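Side-chain contact in fimbrin (Schizosaccharomyces pombe, PDB 1RT8), which binds and crosslinks actin filaments and takes part in cell polarity, cytokinesis, mating and spore formation: residues A[153-156]-A[157-161]. Residues are numbered along the deposited sequence; the frame is centred on the assembly and turned at random.
Sequences TLDQ and FLRLP
D155 and R159 form an i to i+4 salt bridge that runs from D155 in a single-turn helix, residues 154-157, to R159 in the type I beta turn from F157 to L160 that ends it, just ahead of helix 162-176. The carboxylate approaches over one face of the guanidinium group, the two planes 75° apart, and OD1 of D155 lies well out of the plane of R159, where no N-H points at it. The attraction is therefore one of charge without directed hydrogen bonds, and its exact length is doubtful because OD1 sits too close to a neighbouring atom in the model. The bend at chi3 (-63°) brings NE of R159 to 3.2 Å from O of D155. Away from this pair, CD1 of L154 reaches CG of L158 at 4.1 Å and CD2 of F157 at 4.2 Å, meeting the ring obliquely. L154 gets there with CG anti to the backbone N (chi1 177°).

Backbone bonds fix these positions. The amides of F157 and L158 donate to the carbonyls of T153 and L154, while R159 N reaches Q156 O at 3.0 Å. Just before the helix, the T153 amide N donates to OE1 of Q156 at 3.2 Å.

The contact lies on the surface, within the first actin-binding region. F157 and L160 both rest on I165 and R168 of helix 162-176, and the carbonyl of R159 accepts a hydrogen bond from H304, tying the turn to a loop of the second actin-binding region. The turn itself is closed by L160 N, which donates to F157 O at 3.1 Å.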
ATOM      1  N   THR A 153     -19.036  -3.220 -10.398  1.00 51.51           N
ATOM      2  CA  THR A 153     -17.981  -3.019 -11.386  1.00 52.48           C
ATOM      3  C   THR A 153     -16.768  -3.890 -11.067  1.00 51.81           C
ATOM      4  O   THR A 153     -16.398  -4.048  -9.903  1.00 52.10           O
ATOM      5  CB  THR A 153     -17.514  -1.537 -11.440  1.00 53.70           C
ATOM      6  OG1 THR A 153     -18.501  -0.733 -12.108  1.00 53.75           O
ATOM      7  CG2 THR A 153     -16.194  -1.418 -12.180  1.00 52.21           C
ATOM      8  N   LEU A 154     -16.150  -4.446 -12.106  1.00 50.75           N
ATOM      9  CA  LEU A 154     -14.974  -5.291 -11.924  1.00 50.53           C
ATOM     10  C   LEU A 154     -13.768  -4.459 -11.497  1.00 50.04           C
ATOM     11  O   LEU A 154     -12.946  -4.904 -10.696  1.00 49.41           O
ATOM     12  CB  LEU A 154     -14.646  -6.034 -13.221  1.00 50.07           C
ATOM     13  CG  LEU A 154     -13.387  -6.907 -13.212  1.00 49.79           C
ATOM     14  CD1 LEU A 154     -13.460  -7.934 -12.086  1.00 48.61           C
ATOM     15  CD2 LEU A 154     -13.252  -7.598 -14.558  1.00 48.56           C
ATOM     16  N   ASP A 155     -13.670  -3.249 -12.039  1.00 49.34           N
ATOM     17  CA  ASP A 155     -12.564  -2.355 -11.716  1.00 49.51           C
ATOM     18  C   ASP A 155     -12.556  -2.005 -10.230  1.00 48.68           C
ATOM     19  O   ASP A 155     -11.495  -1.800  -9.635  1.00 47.41           O
ATOM     20  CB  ASP A 155     -12.652  -1.081 -12.565  1.00 50.14           C
ATOM     21  CG  ASP A 155     -11.527  -0.103 -12.271  1.00 52.05           C
ATOM     22  OD1 ASP A 155     -11.718   0.779 -11.405  1.00 50.47           O
ATOM     23  OD2 ASP A 155     -10.448  -0.228 -12.898  1.00 53.44           O
ATOM     24  N   GLN A 156     -13.743  -1.949  -9.637  1.00 47.06           N
ATOM     25  CA  GLN A 156     -13.882  -1.641  -8.220  1.00 46.26           C
ATOM     26  C   GLN A 156     -13.538  -2.888  -7.414  1.00 44.57           C
ATOM     27  O   GLN A 156     -12.852  -2.820  -6.395  1.00 43.57           O
ATOM     28  CB  GLN A 156     -15.321  -1.217  -7.920  1.00 47.66           C
ATOM     29  CG  GLN A 156     -15.854  -0.158  -8.868  1.00 48.04           C
ATOM     30  CD  GLN A 156     -17.321   0.142  -8.644  1.00 47.88           C
ATOM     31  OE1 GLN A 156     -18.149  -0.768  -8.567  1.00 47.99           O
ATOM     32  NE2 GLN A 156     -17.654   1.422  -8.549  1.00 47.63           N
ATOM     33  N   PHE A 157     -14.023  -4.030  -7.892  1.00 44.11           N
ATOM     34  CA  PHE A 157     -13.782  -5.306  -7.235  1.00 43.12           C
ATOM     35  C   PHE A 157     -12.283  -5.565  -7.063  1.00 42.37           C
ATOM     36  O   PHE A 157     -11.833  -5.960  -5.988  1.00 42.18           O
ATOM     37  CB  PHE A 157     -14.405  -6.435  -8.056  1.00 43.76           C
ATOM     38  CG  PHE A 157     -14.280  -7.788  -7.417  1.00 46.12           C
ATOM     39  CD1 PHE A 157     -15.007  -8.099  -6.273  1.00 45.76           C
ATOM     40  CD2 PHE A 157     -13.425  -8.749  -7.947  1.00 46.25           C
ATOM     41  CE1 PHE A 157     -14.885  -9.346  -5.665  1.00 46.60           C
ATOM     42  CE2 PHE A 157     -13.296 -10.003  -7.344  1.00 46.84           C
ATOM     43  CZ  PHE A 157     -14.028 -10.300  -6.200  1.00 47.08           C
ATOM     44  N   LEU A 158     -11.517  -5.323  -8.125  1.00 41.31           N
ATOM     45  CA  LEU A 158     -10.076  -5.547  -8.104  1.00 41.44           C
ATOM     46  C   LEU A 158      -9.269  -4.571  -7.256  1.00 42.36           C
ATOM     47  O   LEU A 158      -8.048  -4.687  -7.176  1.00 42.58           O
ATOM     48  CB  LEU A 158      -9.523  -5.570  -9.535  1.00 40.39           C
ATOM     49  CG  LEU A 158      -9.914  -6.792 -10.370  1.00 40.40           C
ATOM     50  CD1 LEU A 158      -9.275  -6.698 -11.748  1.00 41.22           C
ATOM     51  CD2 LEU A 158      -9.476  -8.066  -9.660  1.00 39.60           C
ATOM     52  N   ARG A 159      -9.942  -3.609  -6.629  1.00 43.57           N
ATOM     53  CA  ARG A 159      -9.253  -2.658  -5.765  1.00 44.38           C
ATOM     54  C   ARG A 159      -9.623  -2.895  -4.309  1.00 42.50           C
ATOM     55  O   ARG A 159      -9.192  -2.168  -3.419  1.00 42.18           O
ATOM     56  CB  ARG A 159      -9.566  -1.217  -6.178  1.00 46.97           C
ATOM     57  CG  ARG A 159      -8.804  -0.813  -7.424  1.00 51.51           C
ATOM     58  CD  ARG A 159      -9.074   0.611  -7.835  1.00 55.73           C
ATOM     59  NE  ARG A 159     -10.472   0.825  -8.183  1.00 58.28           N
ATOM     60  CZ  ARG A 159     -10.908   1.880  -8.862  1.00 60.31           C
ATOM     61  NH1 ARG A 159     -10.045   2.807  -9.262  1.00 60.63           N
ATOM     62  NH2 ARG A 159     -12.201   2.008  -9.138  1.00 60.11           N
ATOM     63  N   LEU A 160     -10.424  -3.932  -4.079  1.00 41.76           N
ATOM     64  CA  LEU A 160     -10.844  -4.297  -2.737  1.00 38.65           C
ATOM     65  C   LEU A 160      -9.676  -4.978  -2.039  1.00 38.36           C
ATOM     66  O   LEU A 160      -8.729  -5.421  -2.689  1.00 35.22           O
ATOM     67  CB  LEU A 160     -12.023  -5.265  -2.800  1.00 39.60           C
ATOM     68  CG  LEU A 160     -13.332  -4.750  -3.388  1.00 39.06           C
ATOM     69  CD1 LEU A 160     -14.319  -5.902  -3.484  1.00 41.13           C
ATOM     70  CD2 LEU A 160     -13.881  -3.640  -2.506  1.00 40.77           C
ATOM     71  N   PRO A 161      -9.719  -5.065  -0.701  1.00 38.51           N
ATOM     72  CA  PRO A 161      -8.604  -5.727  -0.017  1.00 37.81           C
ATOM     73  C   PRO A 161      -8.674  -7.233  -0.293  1.00 38.05           C
ATOM     74  O   PRO A 161      -9.727  -7.744  -0.674  1.00 36.66           O
ATOM     75  CB  PRO A 161      -8.839  -5.373   1.448  1.00 38.75           C
ATOM     76  CG  PRO A 161     -10.346  -5.261   1.530  1.00 40.19           C
ATOM     77  CD  PRO A 161     -10.696  -4.521   0.260  1.00 38.70           C
TER